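Local coordinates for protein esterase (Capnocytophaga ochracea, PDB 4W9R) that is of unknown function but has the alpha/beta-hydrolase fold of the putative esterase family and may therefore act on ester bonds, at residues Met143-Asn148 with Phe172-Thr177; Pro315-Ala320 with Lys334-Ala339. One frame throughout, in Å; residues are numbered along the deposited sequence.

Contact 1 (Met143-Asn148 with Phe172-Thr177)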
loop_
_atom_site.group_PDB
_atom_site.type_symbol
_atom_site.label_atom_id
_atom_site.label_comp_id
_atom_site.label_asym_id
_atom_site.label_seq_id
_atom_site.Cartn_x
_atom_site.Cartn_y
_atom_site.Cartn_z
HETATM N N MSE B 143 2.191 16.682 -10.609
HETATM C CA MSE B 143 2.308 15.856 -9.417
HETATM C C MSE B 143 3.645 15.125 -9.412
HETATM O O MSE B 143 3.958 14.378 -10.339
HETATM C CB MSE B 143 1.156 14.855 -9.341
HETATM C CG MSE B 143 1.160 13.995 -8.087
HETATM SE SE MSE B 143 -0.103 12.506 -8.179
HETATM C CE MSE B 143 0.965 11.235 -9.202
ATOM N N ILE B 144 4.437 15.354 -8.372
ATOM C CA ILE B 144 5.727 14.693 -8.242
ATOM C C ILE B 144 5.820 13.963 -6.908
ATOM O O ILE B 144 5.727 14.576 -5.843
ATOM C CB ILE B 144 6.891 15.694 -8.363
ATOM C CG1 ILE B 144 6.834 16.414 -9.711
ATOM C CG2 ILE B 144 8.225 14.983 -8.191
ATOM C CD1 ILE B 144 7.931 17.432 -9.910
ATOM N N VAL B 145 5.982 12.647 -6.973
ATOM C CA VAL B 145 6.130 11.841 -5.772
ATOM C C VAL B 145 7.518 11.216 -5.726
ATOM O O VAL B 145 7.838 10.331 -6.520
ATOM C CB VAL B 145 5.061 10.737 -5.696
ATOM C CG1 VAL B 145 5.223 9.931 -4.421
ATOM C CG2 VAL B 145 3.669 11.345 -5.771
ATOM N N SER B 146 8.335 11.680 -4.787
ATOM C CA SER B 146 9.701 11.196 -4.647
ATOM C C SER B 146 9.824 10.308 -3.413
ATOM O O SER B 146 9.751 10.788 -2.283
ATOM C CB SER B 146 10.673 12.375 -4.564
ATOM O OG SER B 146 12.014 11.933 -4.458
ATOM N N LEU B 147 10.021 9.014 -3.636
ATOM C CA LEU B 147 10.040 8.046 -2.544
ATOM C C LEU B 147 11.446 7.535 -2.271
ATOM O O LEU B 147 12.052 6.902 -3.127
ATOM C CB LEU B 147 9.114 6.875 -2.865
ATOM C CG LEU B 147 7.668 7.252 -3.177
ATOM C CD1 LEU B 147 6.907 6.032 -3.657
ATOM C CD2 LEU B 147 7.000 7.862 -1.953
ATOM N N ASN B 148 11.948 7.800 -1.069
ATOM C CA ASN B 148 13.310 7.428 -0.695
ATOM C C ASN B 148 14.339 7.861 -1.740
ATOM O O ASN B 148 15.044 7.028 -2.302
ATOM C CB ASN B 148 13.404 5.916 -0.468
ATOM C CG ASN B 148 14.765 5.486 0.048
ATOM O OD1 ASN B 148 15.313 6.094 0.967
ATOM N ND2 ASN B 148 15.330 4.453 -0.564
ATOM N N PHE B 172 1.662 19.533 -6.923
ATOM C CA PHE B 172 1.636 18.681 -5.743
ATOM C C PHE B 172 2.963 17.947 -5.611
ATOM O O PHE B 172 3.307 17.118 -6.454
ATOM C CB PHE B 172 0.479 17.683 -5.813
ATOM C CG PHE B 172 0.384 16.780 -4.615
ATOM C CD1 PHE B 172 -0.336 17.166 -3.496
ATOM C CD2 PHE B 172 1.013 15.544 -4.606
ATOM C CE1 PHE B 172 -0.426 16.340 -2.390
ATOM C CE2 PHE B 172 0.927 14.713 -3.503
ATOM C CZ PHE B 172 0.207 15.112 -2.395
ATOM N N TYR B 173 3.709 18.255 -4.555
ATOM C CA TYR B 173 4.994 17.608 -4.331
ATOM C C TYR B 173 4.989 16.789 -3.047
ATOM O O TYR B 173 4.629 17.290 -1.982
ATOM C CB TYR B 173 6.121 18.641 -4.286
ATOM C CG TYR B 173 7.488 18.026 -4.090
ATOM C CD1 TYR B 173 8.177 17.464 -5.158
ATOM C CD2 TYR B 173 8.089 17.999 -2.837
ATOM C CE1 TYR B 173 9.423 16.897 -4.984
ATOM C CE2 TYR B 173 9.337 17.434 -2.655
ATOM C CZ TYR B 173 10.000 16.885 -3.731
ATOM O OH TYR B 173 11.242 16.321 -3.554
ATOM N N TYR B 174 5.400 15.530 -3.158
ATOM C CA TYR B 174 5.466 14.638 -2.008
ATOM C C TYR B 174 6.808 13.923 -1.947
ATOM O O TYR B 174 7.197 13.235 -2.891
ATOM C CB TYR B 174 4.330 13.614 -2.053
ATOM C CG TYR B 174 4.305 12.665 -0.874
ATOM C CD1 TYR B 174 4.980 11.451 -0.915
ATOM C CD2 TYR B 174 3.604 12.983 0.278
ATOM C CE1 TYR B 174 4.958 10.583 0.162
ATOM C CE2 TYR B 174 3.575 12.120 1.359
ATOM C CZ TYR B 174 4.252 10.924 1.296
ATOM O OH TYR B 174 4.222 10.067 2.373
HETATM N N MSE B 175 7.511 14.082 -0.831
HETATM C CA MSE B 175 8.771 13.380 -0.624
HETATM C C MSE B 175 8.745 12.583 0.675
HETATM O O MSE B 175 8.318 13.085 1.714
HETATM C CB MSE B 175 9.942 14.361 -0.615
HETATM C CG MSE B 175 11.259 13.738 -0.178
HETATM SE SE MSE B 175 12.736 15.006 -0.215
HETATM C CE MSE B 175 14.090 13.925 0.676
ATOM N N ALA B 176 9.198 11.337 0.607
ATOM C CA ALA B 176 9.244 10.478 1.783
ATOM C C ALA B 176 10.603 9.803 1.921
ATOM O O ALA B 176 11.246 9.472 0.924
ATOM C CB ALA B 176 8.137 9.435 1.722
ATOM N N THR B 177 11.036 9.605 3.161
ATOM C CA THR B 177 12.283 8.899 3.429
ATOM C C THR B 177 12.175 8.072 4.710
ATOM O O THR B 177 11.305 8.314 5.547
ATOM C CB THR B 177 13.473 9.875 3.538
ATOM O OG1 THR B 177 14.679 9.137 3.771
ATOM C CG2 THR B 177 13.255 10.861 4.674
HETATM O O HOH W 1 15.696 8.822 1.088
#
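Strands 143-149 and 171-180 are neighbouring parallel strands toward one side of the alpha/beta-hydrolase sheet, between 116-122 and 205-213, and form a beta-alpha-beta unit with helix 156-165. Strand 143-149 uses alternate residues to reach its neighbour. Ile144 N donates to Phe172 O at 2.8 Å, and Tyr174 N returns a bond to Ile144 O. Ser146 and Ala176 repeat the pattern one step on, all four bonds running nearly along their C=O axes.

All three aromatic rings of 172-174 hang from chi1 near 180°, CG anti to the backbone N, so each leans toward the C-terminal end of its strand. On one face the Phe172 and Met143 side chains run alongside each other in the same direction, with CG of the selenomethionine Met143 3.8 Å from Phe172 CD2; SE continues in the extended direction, and the bend at chi3 turns the terminal CE aside. Val145 CG1 similarly flanks Tyr174 CD1. Leu147 turns the other way: chi1 of -56° puts CG beside its own N, swinging CD2 back to the edge of the Tyr174 ring, 4.0 Å from CE1. The Tyr174 hydroxyl is held by Gln227 on helix 217-232. On the opposite face Ile144 CG2 lies 3.9 Å from Tyr173 CD1, while Tyr173 OH goes on to Asn130 and Ser146 OG to Gly126 O.

At Asn148 the chain turns a corner, and the last backbone bond loses its straightness: Asn148 N sits above the carbonyl plane of Ala176 O, with 148° at the hydrogen. Asn148 ND2 reaches Glu123, just beyond strand 116-122, and OD1 is shared by Asn182 and a water. That water donates to Asn148 OD1 at 2.8 Å and accepts from Thr177 OG1 at 2.9 Å.

Contact 2 (Pro315-Ala320 with Lys334-Ala339)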
loop_
_atom_site.group_PDB
_atom_site.type_symbol
_atom_site.label_atom_id
_atom_site.label_comp_id
_atom_site.label_asym_id
_atom_site.label_seq_id
_atom_site.Cartn_x
_atom_site.Cartn_y
_atom_site.Cartn_z
ATOM N N PRO B 315 -34.686 17.929 -10.606
ATOM C CA PRO B 315 -34.505 19.356 -10.911
ATOM C C PRO B 315 -35.781 20.187 -10.785
ATOM O O PRO B 315 -35.743 21.282 -10.223
ATOM C CB PRO B 315 -34.023 19.343 -12.365
ATOM C CG PRO B 315 -33.360 18.033 -12.519
ATOM C CD PRO B 315 -34.179 17.082 -11.702
ATOM N N ASN B 316 -36.893 19.671 -11.295
ATOM C CA ASN B 316 -38.152 20.401 -11.228
ATOM C C ASN B 316 -38.784 20.333 -9.843
ATOM O O ASN B 316 -39.586 21.193 -9.482
ATOM C CB ASN B 316 -39.128 19.877 -12.281
ATOM C CG ASN B 316 -38.789 20.359 -13.676
ATOM O OD1 ASN B 316 -38.324 21.486 -13.859
ATOM N ND2 ASN B 316 -39.015 19.507 -14.671
ATOM N N PHE B 317 -38.424 19.318 -9.066
ATOM C CA PHE B 317 -38.886 19.236 -7.687
ATOM C C PHE B 317 -38.237 20.336 -6.853
ATOM O O PHE B 317 -38.900 20.992 -6.053
ATOM C CB PHE B 317 -38.582 17.866 -7.083
ATOM C CG PHE B 317 -39.072 17.705 -5.670
ATOM C CD1 PHE B 317 -40.358 17.263 -5.415
ATOM C CD2 PHE B 317 -38.244 17.997 -4.596
ATOM C CE1 PHE B 317 -40.810 17.113 -4.116
ATOM C CE2 PHE B 317 -38.690 17.848 -3.296
ATOM C CZ PHE B 317 -39.974 17.406 -3.056
ATOM N N PHE B 318 -36.933 20.523 -7.042
ATOM C CA PHE B 318 -36.202 21.582 -6.356
ATOM C C PHE B 318 -36.732 22.951 -6.759
ATOM O O PHE B 318 -36.916 23.831 -5.918
ATOM C CB PHE B 318 -34.702 21.496 -6.660
ATOM C CG PHE B 318 -33.997 20.374 -5.952
ATOM C CD1 PHE B 318 -34.616 19.684 -4.924
ATOM C CD2 PHE B 318 -32.708 20.015 -6.313
ATOM C CE1 PHE B 318 -33.966 18.652 -4.272
ATOM C CE2 PHE B 318 -32.051 18.985 -5.664
ATOM C CZ PHE B 318 -32.681 18.304 -4.642
ATOM N N LEU B 319 -36.979 23.120 -8.053
ATOM C CA LEU B 319 -37.464 24.388 -8.585
ATOM C C LEU B 319 -38.878 24.690 -8.095
ATOM O O LEU B 319 -39.194 25.833 -7.763
ATOM C CB LEU B 319 -37.424 24.372 -10.114
ATOM C CG LEU B 319 -37.719 25.691 -10.829
ATOM C CD1 LEU B 319 -36.705 26.758 -10.441
ATOM C CD2 LEU B 319 -37.736 25.483 -12.334
ATOM N N ALA B 320 -39.723 23.664 -8.052
ATOM C CA ALA B 320 -41.095 23.824 -7.579
ATOM C C ALA B 320 -41.123 24.239 -6.113
ATOM O O ALA B 320 -41.926 25.083 -5.713
ATOM C CB ALA B 320 -41.883 22.541 -7.781
ATOM N N LYS B 334 -47.350 24.381 -11.675
ATOM C CA LYS B 334 -46.967 24.021 -13.034
ATOM C C LYS B 334 -45.681 23.198 -13.036
ATOM O O LYS B 334 -45.530 22.264 -13.824
ATOM C CB LYS B 334 -46.796 25.281 -13.889
ATOM C CG LYS B 334 -46.419 25.018 -15.339
ATOM C CD LYS B 334 -46.142 26.321 -16.078
ATOM C CE LYS B 334 -45.721 26.072 -17.518
ATOM N NZ LYS B 334 -46.805 25.437 -18.319
ATOM N N THR B 335 -44.764 23.545 -12.138
ATOM C CA THR B 335 -43.461 22.894 -12.075
ATOM C C THR B 335 -43.542 21.519 -11.410
ATOM O O THR B 335 -42.850 20.586 -11.818
ATOM C CB THR B 335 -42.441 23.766 -11.321
ATOM O OG1 THR B 335 -42.523 25.114 -11.799
ATOM C CG2 THR B 335 -41.030 23.243 -11.532
ATOM N N TYR B 336 -44.382 21.398 -10.387
ATOM C CA TYR B 336 -44.612 20.106 -9.749
ATOM C C TYR B 336 -45.194 19.109 -10.746
ATOM O O TYR B 336 -44.780 17.951 -10.796
ATOM C CB TYR B 336 -45.547 20.245 -8.548
ATOM C CG TYR B 336 -44.851 20.564 -7.243
ATOM C CD1 TYR B 336 -43.883 19.715 -6.724
ATOM C CD2 TYR B 336 -45.183 21.700 -6.516
ATOM C CE1 TYR B 336 -43.252 19.997 -5.528
ATOM C CE2 TYR B 336 -44.558 21.991 -5.318
ATOM C CZ TYR B 336 -43.593 21.136 -4.829
ATOM O OH TYR B 336 -42.967 21.419 -3.637
ATOM N N GLN B 337 -46.155 19.570 -11.540
ATOM C CA GLN B 337 -46.785 18.735 -12.556
ATOM C C GLN B 337 -45.780 18.318 -13.623
ATOM O O GLN B 337 -45.919 17.268 -14.250
ATOM C CB GLN B 337 -47.963 19.471 -13.199
ATOM C CG GLN B 337 -49.135 19.710 -12.259
ATOM C CD GLN B 337 -50.160 20.670 -12.836
ATOM O OE1 GLN B 337 -49.903 21.343 -13.834
ATOM N NE2 GLN B 337 -51.328 20.737 -12.208
ATOM N N LYS B 338 -44.762 19.149 -13.819
ATOM C CA LYS B 338 -43.713 18.862 -14.786
ATOM C C LYS B 338 -42.758 17.811 -14.227
ATOM O O LYS B 338 -42.221 16.986 -14.967
ATOM C CB LYS B 338 -42.955 20.142 -15.143
ATOM C CG LYS B 338 -42.443 20.191 -16.572
ATOM C CD LYS B 338 -41.949 21.585 -16.927
ATOM C CE LYS B 338 -41.588 21.686 -18.400
ATOM N NZ LYS B 338 -41.155 23.063 -18.771
ATOM N N ALA B 339 -42.558 17.844 -12.913
ATOM C CA ALA B 339 -41.670 16.900 -12.245
ATOM C C ALA B 339 -42.296 15.514 -12.173
ATOM O O ALA B 339 -41.595 14.503 -12.186
ATOM C CB ALA B 339 -41.324 17.395 -10.851
#
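Phe317 holds CG anti to its backbone N (chi1 -178°) and Tyr336 keeps CG on the side of its backbone N (chi1 -88°); although both leave their helices facing away from the partner, these torsions bring the rings back together at one side of the interface. The edge of Tyr336 points at the face of Phe317 in an offset edge-to-face pair, planes 75° apart and centroids 6.0 Å apart. Ala320 supplies a CH-pi contact to the same tyrosine: its CB stands 3.4 Å from the Tyr336 ring centroid, almost exactly on the ring normal.

Beside the rings, small side chains let the helix axes approach to 8.1 Å. Thr335 turns OG1 beside its own N, where it bonds to Lys331 O, and this leaves CG2 anti to N and directed across, among Asn316, Leu319 and Ala320, with Ala320 N 3.7 Å from Thr335 CG2. One turn on, Ala339 CB meets Asn316 CB at 3.6 Å. No hydrogen bond crosses; the grip is by van der Waals fit of side chains against each other and against backbone, and the extended Lys338 passes at its outer margin.

Helices 314-325 and 329-339 thus form an antiparallel helical hairpin. Tyr336 OH bonds to Glu324 and to Arg356 of helix 350-362, which also meets Phe317, while helices 278-290 and 294-306 receive Phe318 on the far side of 314-325.

In the fold
Contacts 1 and 2 belong to different parts of one chain and lie on opposite sides of its centre. Their centres are 50 Å apart and their nearest atoms about 32 Å, and both segments of contact 1 precede those of contact 2 in the chain. Residues 143-148 with 172-177 are pinned mainly by backbone bonds inside the hydrolase-type sheet; 315-320 with 334-339 hold without any hydrogen bond between them in the helical C-terminal region. Asn148 ND2 is hydrogen-bonded to Glu123 OE2, after the strand whose following turn carries the nucleophile in active relatives, though no catalytic residue is established here. At contact 2 an acetate, probably from crystallisation, lies about 4 Å from the Phe317 side chain.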